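Local coordinates for protein L-fuculose phosphate aldolase (Streptococcus pneumoniae, PDB 4C24) that belongs to the class II aldolase and adducin family, with an AraD-like fold, and carries a bound zinc ion, at residues 105-111 with 156-161; 23-27 with 99-103; 113-117 with 182-186; 81-86 with 141-146; 122-126 with 151-155. Numbering follows the deposited sequence.

Contact 1 (105-111 with 156-161); sequences TVLACLR and LLANHG. With ZN (zinc ion), chain B.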
# COMPACT_ATOMS: atom_id res chain seq x y z
N THR A 105 0.60 -5.41 -14.63
CA THR A 105 0.98 -4.46 -15.66
C THR A 105 2.49 -4.32 -15.71
O THR A 105 3.03 -4.15 -16.80
CB THR A 105 0.30 -3.12 -15.42
OG1 THR A 105 -1.11 -3.35 -15.48
CG2 THR A 105 0.68 -2.09 -16.48
N VAL A 106 3.16 -4.40 -14.56
CA VAL A 106 4.66 -4.50 -14.55
C VAL A 106 5.12 -5.61 -15.48
O VAL A 106 5.99 -5.40 -16.37
CB VAL A 106 5.19 -4.72 -13.13
CG1 VAL A 106 6.68 -5.10 -13.16
CG2 VAL A 106 4.95 -3.45 -12.35
N LEU A 107 4.58 -6.80 -15.27
CA LEU A 107 4.94 -7.92 -16.15
C LEU A 107 4.62 -7.60 -17.60
O LEU A 107 5.39 -7.87 -18.50
CB LEU A 107 4.28 -9.20 -15.69
CG LEU A 107 4.85 -9.72 -14.37
CD1 LEU A 107 4.06 -10.96 -13.95
CD2 LEU A 107 6.35 -10.12 -14.54
N ALA A 108 3.46 -6.99 -17.86
CA ALA A 108 3.08 -6.63 -19.21
C ALA A 108 4.05 -5.64 -19.84
O ALA A 108 4.26 -5.68 -21.05
CB ALA A 108 1.68 -5.99 -19.14
N CYS A 109 4.60 -4.73 -19.05
CA CYS A 109 5.53 -3.73 -19.59
C CYS A 109 6.91 -4.30 -19.84
O CYS A 109 7.66 -3.73 -20.63
CB CYS A 109 5.57 -2.47 -18.73
SG CYS A 109 3.98 -1.60 -18.71
N LEU A 110 7.24 -5.37 -19.13
CA LEU A 110 8.45 -6.16 -19.39
C LEU A 110 8.20 -7.12 -20.53
O LEU A 110 9.14 -7.74 -21.05
CB LEU A 110 8.83 -6.95 -18.16
CG LEU A 110 9.29 -6.15 -16.96
CD1 LEU A 110 9.06 -6.94 -15.68
CD2 LEU A 110 10.74 -5.72 -17.11
N ARG A 111 6.93 -7.29 -20.90
CA ARG A 111 6.51 -8.35 -21.82
C ARG A 111 6.97 -9.74 -21.33
O ARG A 111 7.50 -10.57 -22.11
CB ARG A 111 6.91 -8.01 -23.26
CG ARG A 111 6.38 -6.66 -23.69
CD ARG A 111 6.66 -6.33 -25.13
NE ARG A 111 6.19 -5.01 -25.50
CZ ARG A 111 6.22 -4.53 -26.73
NH1 ARG A 111 6.77 -5.25 -27.71
NH2 ARG A 111 5.79 -3.30 -27.00
N LEU A 156 -2.05 -11.01 -20.15
CA LEU A 156 -1.45 -9.70 -20.02
C LEU A 156 -1.39 -8.98 -21.38
O LEU A 156 -1.10 -9.59 -22.42
CB LEU A 156 -0.05 -9.81 -19.39
CG LEU A 156 0.08 -10.61 -18.09
CD1 LEU A 156 1.52 -10.66 -17.61
CD2 LEU A 156 -0.87 -10.04 -17.04
N LEU A 157 -1.67 -7.69 -21.37
CA LEU A 157 -1.65 -6.88 -22.57
C LEU A 157 -0.40 -6.02 -22.50
O LEU A 157 -0.23 -5.21 -21.59
CB LEU A 157 -2.89 -5.98 -22.61
CG LEU A 157 -4.20 -6.74 -22.49
CD1 LEU A 157 -5.35 -5.73 -22.42
CD2 LEU A 157 -4.41 -7.78 -23.59
N ALA A 158 0.50 -6.25 -23.47
CA ALA A 158 1.80 -5.62 -23.43
C ALA A 158 1.75 -4.10 -23.21
O ALA A 158 1.05 -3.39 -23.92
CB ALA A 158 2.53 -5.94 -24.72
N ASN A 159 2.48 -3.61 -22.21
CA ASN A 159 2.60 -2.17 -21.97
C ASN A 159 1.25 -1.54 -21.65
O ASN A 159 1.04 -0.37 -21.91
CB ASN A 159 3.28 -1.44 -23.13
CG ASN A 159 4.67 -1.94 -23.37
OD1 ASN A 159 5.63 -1.53 -22.71
ND2 ASN A 159 4.79 -2.84 -24.28
N HIS A 160 0.38 -2.36 -21.06
CA HIS A 160 -1.03 -1.93 -20.95
C HIS A 160 -1.72 -2.41 -19.69
O HIS A 160 -2.03 -1.59 -18.82
CB HIS A 160 -1.78 -2.38 -22.20
CG HIS A 160 -3.18 -1.86 -22.30
ND1 HIS A 160 -3.83 -1.72 -23.50
CD2 HIS A 160 -4.05 -1.45 -21.33
CE1 HIS A 160 -5.06 -1.25 -23.26
NE2 HIS A 160 -5.21 -1.08 -21.96
N GLY A 161 -1.95 -3.71 -19.57
CA GLY A 161 -2.70 -4.20 -18.41
C GLY A 161 -3.08 -5.64 -18.51
O GLY A 161 -2.32 -6.46 -19.01
ZN ZN B . -6.82 -0.43 -20.97
O HOH W 1 -7.77 0.69 -22.45
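A β-hairpin turn bearing one ligand of the zinc site packs here against the C-terminal end of a helix. In the hairpin, Leu157 faces both His160 and Gly161, a classic β bulge, and Asn159 takes up the positive phi that asparagine tolerates well. The helix ends in a Schellman motif with Arg111 as C′ residue. Just before that end, Ala108 O accepts a hydrogen bond from Asn159 N (3.0 Å) and a CA-H...O contact from Ala158 CA (3.4 Å). Alanine suits position 108 because its small CB lies only 3.2 Å from Leu157 O. Leu107 CB meets Leu156 CD1 at 3.7 Å, extending the apolar side. Thr105 OG1, bonded to Thr101 O, approaches Gly161 CA at 3.4 Å, and Cys109 SG reaches Asn159 CA at 3.6 Å. The CA-to-CB bond of His160 points away from the helix, and its NE2 binds zinc at 2.0 Å. One backbone hydrogen bond and close packing of small helix side chains therefore fix the turn, while the imidazole is directed to the metal.

Contact 2 (23-27 with 99-103); sequences TDLTK and AHTTY. With ZN (zinc ion), chain B; SO4 (sulfate ion), chain D.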
# COMPACT_ATOMS: atom_id res chain seq x y z
N THR A 23 -11.33 -1.79 -3.88
CA THR A 23 -10.27 -2.71 -3.45
C THR A 23 -8.89 -2.29 -3.95
O THR A 23 -7.91 -2.98 -3.72
CB THR A 23 -10.52 -4.17 -3.89
OG1 THR A 23 -10.51 -4.23 -5.32
CG2 THR A 23 -11.85 -4.70 -3.36
N ASP A 24 -8.84 -1.14 -4.60
CA ASP A 24 -7.59 -0.56 -5.12
C ASP A 24 -6.87 -1.44 -6.14
O ASP A 24 -5.65 -1.35 -6.31
CB ASP A 24 -6.62 -0.18 -3.99
CG ASP A 24 -5.65 0.90 -4.41
OD1 ASP A 24 -6.02 1.77 -5.24
OD2 ASP A 24 -4.50 0.89 -3.91
N LEU A 25 -7.62 -2.26 -6.85
CA LEU A 25 -7.03 -2.96 -8.01
C LEU A 25 -6.70 -1.97 -9.12
O LEU A 25 -5.66 -2.09 -9.78
CB LEU A 25 -7.96 -4.05 -8.53
CG LEU A 25 -7.84 -5.38 -7.79
CD1 LEU A 25 -9.03 -6.26 -8.15
CD2 LEU A 25 -6.51 -6.07 -8.12
N THR A 26 -7.56 -0.98 -9.33
CA THR A 26 -7.30 0.05 -10.34
C THR A 26 -7.99 1.34 -9.93
O THR A 26 -8.87 1.32 -9.07
CB THR A 26 -7.72 -0.42 -11.76
OG1 THR A 26 -7.47 0.62 -12.71
CG2 THR A 26 -9.18 -0.79 -11.80
N LYS A 27 -7.58 2.45 -10.53
CA LYS A 27 -8.30 3.71 -10.38
C LYS A 27 -9.51 3.78 -11.33
O LYS A 27 -10.39 4.64 -11.18
CB LYS A 27 -7.37 4.90 -10.62
N ALA A 99 -8.41 -4.35 -16.76
CA ALA A 99 -7.95 -3.43 -15.77
C ALA A 99 -6.50 -3.08 -15.97
O ALA A 99 -5.78 -3.88 -16.57
CB ALA A 99 -8.16 -4.01 -14.38
N HIS A 100 -6.09 -1.92 -15.51
CA HIS A 100 -4.66 -1.55 -15.45
C HIS A 100 -4.28 -1.71 -14.00
O HIS A 100 -4.42 -0.78 -13.19
CB HIS A 100 -4.45 -0.12 -15.92
CG HIS A 100 -4.95 0.16 -17.31
ND1 HIS A 100 -4.63 1.30 -18.00
CD2 HIS A 100 -5.73 -0.57 -18.15
CE1 HIS A 100 -5.24 1.29 -19.18
NE2 HIS A 100 -5.88 0.14 -19.30
N THR A 101 -3.89 -2.92 -13.63
CA THR A 101 -3.51 -3.18 -12.25
C THR A 101 -2.03 -2.83 -12.02
O THR A 101 -1.41 -2.13 -12.84
CB THR A 101 -3.87 -4.61 -11.84
OG1 THR A 101 -3.06 -5.52 -12.59
CG2 THR A 101 -5.38 -4.90 -12.06
N THR A 102 -1.48 -3.25 -10.90
CA THR A 102 -0.07 -2.90 -10.66
C THR A 102 0.93 -3.93 -11.19
O THR A 102 1.53 -3.70 -12.25
CB THR A 102 0.18 -2.59 -9.19
OG1 THR A 102 -0.75 -1.58 -8.79
CG2 THR A 102 1.62 -2.08 -8.99
N TYR A 103 1.11 -5.03 -10.47
CA TYR A 103 2.19 -5.96 -10.84
C TYR A 103 1.92 -6.74 -12.10
O TYR A 103 2.88 -7.11 -12.82
CB TYR A 103 2.59 -6.85 -9.67
CG TYR A 103 3.29 -6.08 -8.60
CD1 TYR A 103 2.59 -5.40 -7.60
CD2 TYR A 103 4.69 -5.97 -8.59
CE1 TYR A 103 3.24 -4.68 -6.62
CE2 TYR A 103 5.35 -5.26 -7.61
CZ TYR A 103 4.62 -4.59 -6.62
OH TYR A 103 5.27 -3.88 -5.64
ZN ZN B . -6.82 -0.43 -20.97
S SO4 D . 0.22 -2.38 -4.72
O1 SO4 D . -0.50 -1.95 -5.94
O2 SO4 D . -0.57 -1.90 -3.56
O3 SO4 D . 0.24 -3.85 -4.75
O4 SO4 D . 1.59 -1.82 -4.73
O HOH W 2 -3.37 -3.23 -8.81
O HOH W 3 -8.05 0.15 -15.21
O HOH W 4 -5.11 1.72 -12.58
O HOH W 1 -7.77 0.69 -22.45
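Leu25, Thr26 and Thr101 bury the largest areas in this loop-to-loop contact, and water does much of the joining. Leu25 lends its backbone as well as its side chain: its O receives a CA-H...O contact from Thr101 CA (3.5 Å), while Leu25 CD2 lies 4.3 Å from Thr101 CG2. Water 2 donates to Leu25 O (2.7 Å) and accepts from Thr102 N (2.8 Å). Thr26 combines a methyl with a hydroxyl, which suits a place that is half apolar, half wet: CG2 approaches Ala99 CB at 4.3 Å, while OG1, also bonded to Gly28 N, is 2.6 Å from both water 3 and water 4. These two waters continue to His100, water 3 accepting from its N (2.9 Å) and water 4 donating to its O (2.7 Å). They thus tether the backbone of a zinc ligand, since His100 NE2 binds the metal at 2.0 Å. Thr101 turns its OG1 to Glu180, and Thr102 OG1 donates to sulfate O1 (2.9 Å). The loop following helix 7-22 thereby lies along the connection from strand 95-99 to helix 103-110, with Leu20 of helix 7-22 touching Leu25 and Thr26, and Glu180 of helix 169-192 holding Thr101.

Contact 3 (113-117 with 182-186); sequences PLPAS and CAKIY. With SO4 (sulfate ion), chain D; SO4 (sulfate ion), chain C.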
# COMPACT_ATOMS: atom_id res chain seq x y z
N PRO A 113 5.85 -13.23 -19.18
CA PRO A 113 4.71 -14.02 -18.74
C PRO A 113 4.72 -14.29 -17.23
O PRO A 113 5.73 -14.11 -16.55
CB PRO A 113 4.85 -15.31 -19.53
CG PRO A 113 6.35 -15.46 -19.72
CD PRO A 113 6.88 -14.06 -19.85
N LEU A 114 3.57 -14.72 -16.71
CA LEU A 114 3.48 -15.07 -15.31
C LEU A 114 3.38 -16.58 -15.12
O LEU A 114 2.38 -17.18 -15.52
CB LEU A 114 2.22 -14.41 -14.72
CG LEU A 114 1.83 -14.74 -13.28
CD1 LEU A 114 2.92 -14.40 -12.28
CD2 LEU A 114 0.56 -13.98 -12.93
N PRO A 115 4.41 -17.19 -14.49
CA PRO A 115 4.37 -18.62 -14.26
C PRO A 115 3.78 -18.99 -12.91
O PRO A 115 3.42 -18.10 -12.14
CB PRO A 115 5.86 -19.00 -14.30
CG PRO A 115 6.52 -17.81 -13.71
CD PRO A 115 5.66 -16.59 -14.01
N ALA A 116 3.72 -20.30 -12.64
CA ALA A 116 3.13 -20.84 -11.42
C ALA A 116 4.06 -20.81 -10.21
O ALA A 116 4.31 -21.86 -9.58
CB ALA A 116 2.65 -22.26 -11.67
N SER A 117 4.53 -19.62 -9.84
CA SER A 117 5.26 -19.48 -8.58
C SER A 117 4.33 -19.59 -7.38
O SER A 117 4.76 -19.93 -6.31
CB SER A 117 6.08 -18.18 -8.52
OG SER A 117 5.36 -17.07 -9.03
N CYS A 182 -0.81 -12.97 -7.72
CA CYS A 182 0.25 -13.87 -8.19
C CYS A 182 1.32 -13.07 -8.88
O CYS A 182 2.53 -13.38 -8.71
CB CYS A 182 -0.30 -14.94 -9.13
SG CYS A 182 -1.25 -16.20 -8.25
N ALA A 183 0.94 -12.07 -9.68
CA ALA A 183 1.95 -11.24 -10.37
C ALA A 183 2.82 -10.55 -9.36
O ALA A 183 4.05 -10.44 -9.51
CB ALA A 183 1.29 -10.23 -11.30
N LYS A 184 2.20 -10.01 -8.33
CA LYS A 184 2.91 -9.33 -7.26
C LYS A 184 3.88 -10.28 -6.55
O LYS A 184 5.04 -9.92 -6.36
CB LYS A 184 1.91 -8.67 -6.28
CG LYS A 184 2.64 -7.89 -5.19
CD LYS A 184 1.64 -7.14 -4.34
CE LYS A 184 2.34 -6.35 -3.26
NZ LYS A 184 1.32 -5.50 -2.55
N ILE A 185 3.41 -11.46 -6.15
CA ILE A 185 4.27 -12.43 -5.48
C ILE A 185 5.46 -12.74 -6.39
O ILE A 185 6.60 -12.77 -5.91
CB ILE A 185 3.51 -13.72 -5.12
CG1 ILE A 185 2.40 -13.44 -4.08
CG2 ILE A 185 4.46 -14.83 -4.64
CD1 ILE A 185 2.90 -12.85 -2.79
N TYR A 186 5.18 -12.96 -7.66
CA TYR A 186 6.26 -13.37 -8.60
C TYR A 186 7.28 -12.25 -8.72
O TYR A 186 8.51 -12.50 -8.68
CB TYR A 186 5.66 -13.68 -9.95
CG TYR A 186 6.66 -14.10 -11.01
CD1 TYR A 186 7.46 -15.19 -10.82
CD2 TYR A 186 6.75 -13.40 -12.19
CE1 TYR A 186 8.34 -15.57 -11.81
CE2 TYR A 186 7.62 -13.76 -13.20
CZ TYR A 186 8.41 -14.85 -12.99
OH TYR A 186 9.29 -15.22 -13.99
S SO4 D . 0.22 -2.38 -4.72
O1 SO4 D . -0.50 -1.95 -5.94
O2 SO4 D . -0.57 -1.90 -3.56
O3 SO4 D . 0.24 -3.85 -4.75
O4 SO4 D . 1.59 -1.82 -4.73
S SO4 C . 1.86 -4.84 1.09
O1 SO4 C . 1.08 -6.09 1.02
O2 SO4 C . 0.89 -3.74 1.35
O3 SO4 C . 2.78 -4.97 2.23
O4 SO4 C . 2.59 -4.63 -0.17
O HOH W 5 8.39 -14.78 -16.60
O HOH W 6 3.22 -16.04 -8.02
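Apolar packing comes first. Leu114 extends its side chain to helix 169-192, where CD2 lies 4.0 Å from Cys182 CB and 4.2 Å from Ala183 CB, and CD1 lies 3.7 Å from Tyr186 CB; the branched leucine spans one turn of helix whose small residues let it approach. A CH-π contact follows, with Pro115 CD over one face of the Tyr186 ring, 3.5 Å from its centroid and 14° off the normal, a partnership for which the rigid proline ring is well shaped. Beyond it the chain bends through an inverse γ turn centred on Ala116, which brings Ser117 back against the helix, its OG 3.3 Å from Tyr186 CD1. Water supplies the polar links: water 5 donates to Pro113 O (2.7 Å) and accepts from Tyr186 OH (2.8 Å), while water 6 donates to Cys182 O (2.8 Å) and lies 2.6 Å from Ser117 OG. On the side away from the loop, Lys184 NZ donates to two sulfates, to O4 of one (2.8 Å) and O3 of the other (3.0 Å), at a subunit interface.

Contact 4 (81-86 with 141-146); sequences YMHLIQ and LAVNAA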
# COMPACT_ATOMS: atom_id res chain seq x y z
N TYR A 81 -14.23 -4.05 -28.67
CA TYR A 81 -13.98 -5.14 -29.57
C TYR A 81 -13.04 -6.19 -28.97
O TYR A 81 -13.21 -7.39 -29.22
CB TYR A 81 -13.53 -4.63 -30.93
CG TYR A 81 -13.32 -5.71 -31.95
CD1 TYR A 81 -14.33 -6.61 -32.31
CD2 TYR A 81 -12.09 -5.84 -32.58
CE1 TYR A 81 -14.14 -7.59 -33.26
CE2 TYR A 81 -11.88 -6.83 -33.51
CZ TYR A 81 -12.88 -7.70 -33.86
OH TYR A 81 -12.68 -8.68 -34.78
N MET A 82 -12.17 -5.75 -28.07
CA MET A 82 -11.36 -6.71 -27.33
C MET A 82 -12.25 -7.64 -26.48
O MET A 82 -12.01 -8.82 -26.37
CB MET A 82 -10.31 -6.01 -26.49
CG MET A 82 -9.56 -6.94 -25.57
SD MET A 82 -8.06 -6.21 -24.88
CE MET A 82 -8.82 -4.92 -23.89
N HIS A 83 -13.34 -7.09 -25.91
CA HIS A 83 -14.26 -7.95 -25.20
C HIS A 83 -15.09 -8.80 -26.15
O HIS A 83 -15.19 -10.02 -25.99
CB HIS A 83 -15.28 -7.08 -24.38
CG HIS A 83 -14.67 -6.36 -23.22
ND1 HIS A 83 -15.04 -6.61 -21.91
CD2 HIS A 83 -13.68 -5.43 -23.17
CE1 HIS A 83 -14.34 -5.82 -21.11
NE2 HIS A 83 -13.49 -5.12 -21.84
N LEU A 84 -15.68 -8.15 -27.15
CA LEU A 84 -16.59 -8.82 -28.06
C LEU A 84 -15.96 -10.03 -28.78
O LEU A 84 -16.58 -11.08 -28.90
CB LEU A 84 -17.16 -7.83 -29.06
CG LEU A 84 -18.31 -8.34 -29.92
CD1 LEU A 84 -19.53 -8.77 -29.08
CD2 LEU A 84 -18.69 -7.30 -30.98
N ILE A 85 -14.70 -9.88 -29.22
CA ILE A 85 -14.06 -10.98 -29.96
C ILE A 85 -13.87 -12.22 -29.07
O ILE A 85 -13.89 -13.35 -29.56
CB ILE A 85 -12.74 -10.52 -30.60
CG1 ILE A 85 -12.36 -11.47 -31.73
CG2 ILE A 85 -11.63 -10.32 -29.57
CD1 ILE A 85 -11.09 -11.04 -32.45
N GLN A 86 -13.71 -12.01 -27.76
CA GLN A 86 -13.68 -13.14 -26.86
C GLN A 86 -15.01 -13.87 -26.89
O GLN A 86 -15.05 -15.07 -27.00
CB GLN A 86 -13.32 -12.72 -25.44
CG GLN A 86 -11.99 -11.97 -25.32
CD GLN A 86 -10.78 -12.90 -25.34
OE1 GLN A 86 -10.90 -14.12 -25.19
NE2 GLN A 86 -9.59 -12.31 -25.43
N LEU A 141 -5.20 -5.16 -31.19
CA LEU A 141 -5.15 -5.51 -29.77
C LEU A 141 -6.18 -6.59 -29.45
O LEU A 141 -5.87 -7.56 -28.76
CB LEU A 141 -5.32 -4.29 -28.87
CG LEU A 141 -5.26 -4.61 -27.38
CD1 LEU A 141 -3.92 -5.24 -27.00
CD2 LEU A 141 -5.52 -3.36 -26.56
N ALA A 142 -7.40 -6.42 -29.99
CA ALA A 142 -8.44 -7.41 -29.76
C ALA A 142 -8.02 -8.81 -30.22
O ALA A 142 -8.17 -9.78 -29.50
CB ALA A 142 -9.74 -7.00 -30.44
N VAL A 143 -7.47 -8.88 -31.44
CA VAL A 143 -7.02 -10.16 -31.96
C VAL A 143 -5.83 -10.74 -31.16
O VAL A 143 -5.82 -11.91 -30.83
CB VAL A 143 -6.68 -10.04 -33.47
CG1 VAL A 143 -5.92 -11.28 -33.98
CG2 VAL A 143 -7.94 -9.78 -34.28
N ASN A 144 -4.86 -9.89 -30.84
CA ASN A 144 -3.68 -10.31 -30.07
C ASN A 144 -4.07 -10.87 -28.72
O ASN A 144 -3.57 -11.89 -28.28
CB ASN A 144 -2.68 -9.16 -29.91
CG ASN A 144 -2.03 -8.75 -31.23
OD1 ASN A 144 -2.25 -9.37 -32.29
ND2 ASN A 144 -1.26 -7.67 -31.17
N ALA A 145 -5.04 -10.22 -28.07
CA ALA A 145 -5.52 -10.67 -26.78
C ALA A 145 -6.30 -11.98 -26.86
O ALA A 145 -6.14 -12.84 -26.02
CB ALA A 145 -6.41 -9.58 -26.16
N ALA A 146 -7.15 -12.11 -27.89
CA ALA A 146 -7.88 -13.36 -28.11
C ALA A 146 -6.91 -14.52 -28.24
O ALA A 146 -7.04 -15.51 -27.57
CB ALA A 146 -8.78 -13.26 -29.33
O HOH W 7 -9.60 -10.08 -26.96
O HOH W 8 -9.28 -16.23 -26.11
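This is a helix-helix packing between helices 80-89 and 139-149, partly buried and within a single chain. The axes of the short segments approach to 8.3 Å and cross at -43°, and small residues make that closeness possible. Ala142 is central: its CA is 3.9 Å from that of Met82, and its CB touches Met82 CA (3.5 Å), Tyr81 CD2 (3.4 Å) and Ile85 CG2 (3.9 Å), so a larger side chain would push the helices apart. Ile85, branched at CB, fills the gap between turns of the partner, with CG2 also 4.1 Å from Ala146 CB and CD1 3.9 Å from Val143 CG2. Flexible Met82 lays its SD 4.1 Å from Leu141 CG and 4.0 Å from Ala145 CB. No direct hydrogen bond joins the segments; water does so instead. Water 7 donates to Met82 O (2.8 Å) and Ala142 O (2.9 Å) and accepts from Gln86 NE2 (2.7 Å), and water 8 donates to Gln86 OE1 and Ala146 O, both at 2.8 Å. Both helices rest on the sheet: Met82 and His83 meet His98 of strand 95-99, Gln86 meets Ile96, His83 and Leu84 touch strand 42-45, and Ala145 meets Leu157 of strand 154-157.

Contact 5 (122-126 with 151-155); sequences AVAGK and GRRAV. With EDO (1,2-ethanediol), chain F.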
# COMPACT_ATOMS: atom_id res chain seq x y z
N ALA A 122 -3.79 -21.09 -10.95
CA ALA A 122 -4.69 -22.06 -11.59
C ALA A 122 -6.12 -21.56 -11.82
O ALA A 122 -6.85 -22.13 -12.63
CB ALA A 122 -4.70 -23.37 -10.84
N VAL A 123 -6.51 -20.48 -11.17
CA VAL A 123 -7.79 -19.85 -11.55
C VAL A 123 -7.78 -19.36 -13.01
O VAL A 123 -8.82 -19.25 -13.64
CB VAL A 123 -8.22 -18.72 -10.61
CG1 VAL A 123 -8.39 -19.24 -9.19
CG2 VAL A 123 -7.26 -17.52 -10.68
N ALA A 124 -6.59 -19.05 -13.54
CA ALA A 124 -6.47 -18.63 -14.92
C ALA A 124 -5.87 -19.69 -15.83
O ALA A 124 -6.24 -19.77 -16.99
CB ALA A 124 -5.67 -17.34 -14.98
N GLY A 125 -4.97 -20.51 -15.31
CA GLY A 125 -4.28 -21.56 -16.09
C GLY A 125 -2.93 -21.86 -15.48
O GLY A 125 -2.64 -21.42 -14.38
N LYS A 126 -2.10 -22.64 -16.16
CA LYS A 126 -0.77 -22.94 -15.57
C LYS A 126 0.15 -21.73 -15.57
O LYS A 126 1.12 -21.67 -14.80
CB LYS A 126 -0.10 -24.15 -16.24
CG LYS A 126 0.32 -23.91 -17.67
CD LYS A 126 1.15 -25.06 -18.22
CE LYS A 126 1.67 -24.68 -19.59
NZ LYS A 126 2.35 -25.87 -20.21
N GLY A 151 -6.98 -20.94 -24.21
CA GLY A 151 -6.65 -21.94 -23.20
C GLY A 151 -6.42 -21.39 -21.80
O GLY A 151 -5.98 -22.11 -20.91
N ARG A 152 -6.74 -20.12 -21.62
CA ARG A 152 -6.54 -19.44 -20.34
C ARG A 152 -7.75 -18.59 -20.05
O ARG A 152 -8.56 -18.31 -20.94
CB ARG A 152 -5.31 -18.54 -20.38
CG ARG A 152 -4.00 -19.25 -20.73
CD ARG A 152 -3.56 -20.22 -19.64
NE ARG A 152 -2.21 -20.73 -19.91
CZ ARG A 152 -1.96 -21.77 -20.69
NH1 ARG A 152 -2.95 -22.44 -21.25
NH2 ARG A 152 -0.70 -22.13 -20.89
N ARG A 153 -7.84 -18.15 -18.81
CA ARG A 153 -8.88 -17.20 -18.39
C ARG A 153 -8.33 -15.81 -18.09
O ARG A 153 -9.06 -14.93 -17.62
CB ARG A 153 -9.66 -17.76 -17.20
CG ARG A 153 -10.64 -18.85 -17.60
CD ARG A 153 -11.60 -19.21 -16.49
NE ARG A 153 -12.91 -19.53 -17.04
CZ ARG A 153 -14.00 -19.72 -16.32
NH1 ARG A 153 -13.96 -19.63 -14.99
NH2 ARG A 153 -15.15 -20.00 -16.93
N ALA A 154 -7.04 -15.57 -18.35
CA ALA A 154 -6.49 -14.24 -18.24
C ALA A 154 -5.34 -14.11 -19.21
O ALA A 154 -4.78 -15.12 -19.62
CB ALA A 154 -6.02 -13.94 -16.83
N VAL A 155 -5.03 -12.87 -19.55
CA VAL A 155 -3.91 -12.56 -20.45
C VAL A 155 -3.37 -11.19 -20.10
O VAL A 155 -4.13 -10.29 -19.73
CB VAL A 155 -4.32 -12.65 -21.94
CG1 VAL A 155 -5.33 -11.59 -22.33
CG2 VAL A 155 -3.12 -12.53 -22.86
C1 EDO F . -0.27 -23.97 -24.12
O1 EDO F . 0.41 -23.99 -22.86
C2 EDO F . -1.38 -25.00 -24.07
O2 EDO F . -2.19 -24.76 -22.91
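Glycine at position 125 is close to obligatory: at its backbone angles a CB would be jammed against the preceding carbonyl, and it would also clash with Arg152 CD. Without that atom, the Arg152 side chain can pass across the loop, its CD 3.9 Å from Gly125 CA, until the guanidinium has Lys126 N over one face. Arginine suits this reach, since its long apolar stem packs while its end finds several partners. NH1 of Arg152 donates to Gly151 O (3.1 Å) and to O2 of a 1,2-ethanediol (3.0 Å); NH2 of Arg152 donates to O1 of the same molecule (2.9 Å) and forms a salt bridge with Asp127. The nearby positive charge of Lys126 is matched by Asp200. One direct hydrogen bond crosses between the backbones, Arg153 N to Ala124 O (2.9 Å), accompanied by a CA-H...O contact from Arg152 CA to Ala124 O (3.4 Å). Ala124 CB meets Ala154 CB at 3.9 Å, small side chains that fit against helix 169-192, where Val179 touches Ala124 and Ile175 touches Ala154. Val155 points away, onto helix 139-149. Helices therefore pack on both faces where strand 154-157 begins, the layering of an α/β/α sandwich, consistent with the AraD-like family.

In the fold
Contacts 1 and 2 meet at the zinc ion, where His160 NE2 of contact 1 lies 3.0 Å from His100 NE2 of contact 2. Both contacts share water 1, and His98 is a further ligand. Contact 4 backs this site, with Leu141 CD2 3.9 Å from His160 ND1 and Met82 SD 3.7 Å from Leu157 CD1. Leu107 CD1 of contact 1 also reaches Ala183 CB of contact 3 at 3.9 Å, and contacts 2 and 3 share a sulfate. Contact 5, nested in the loops closed by contacts 1 and 3, uses the same strand 154-157 as contact 1. Contacts 3 and 4 are the most widely separated, their centres about 23 Å apart.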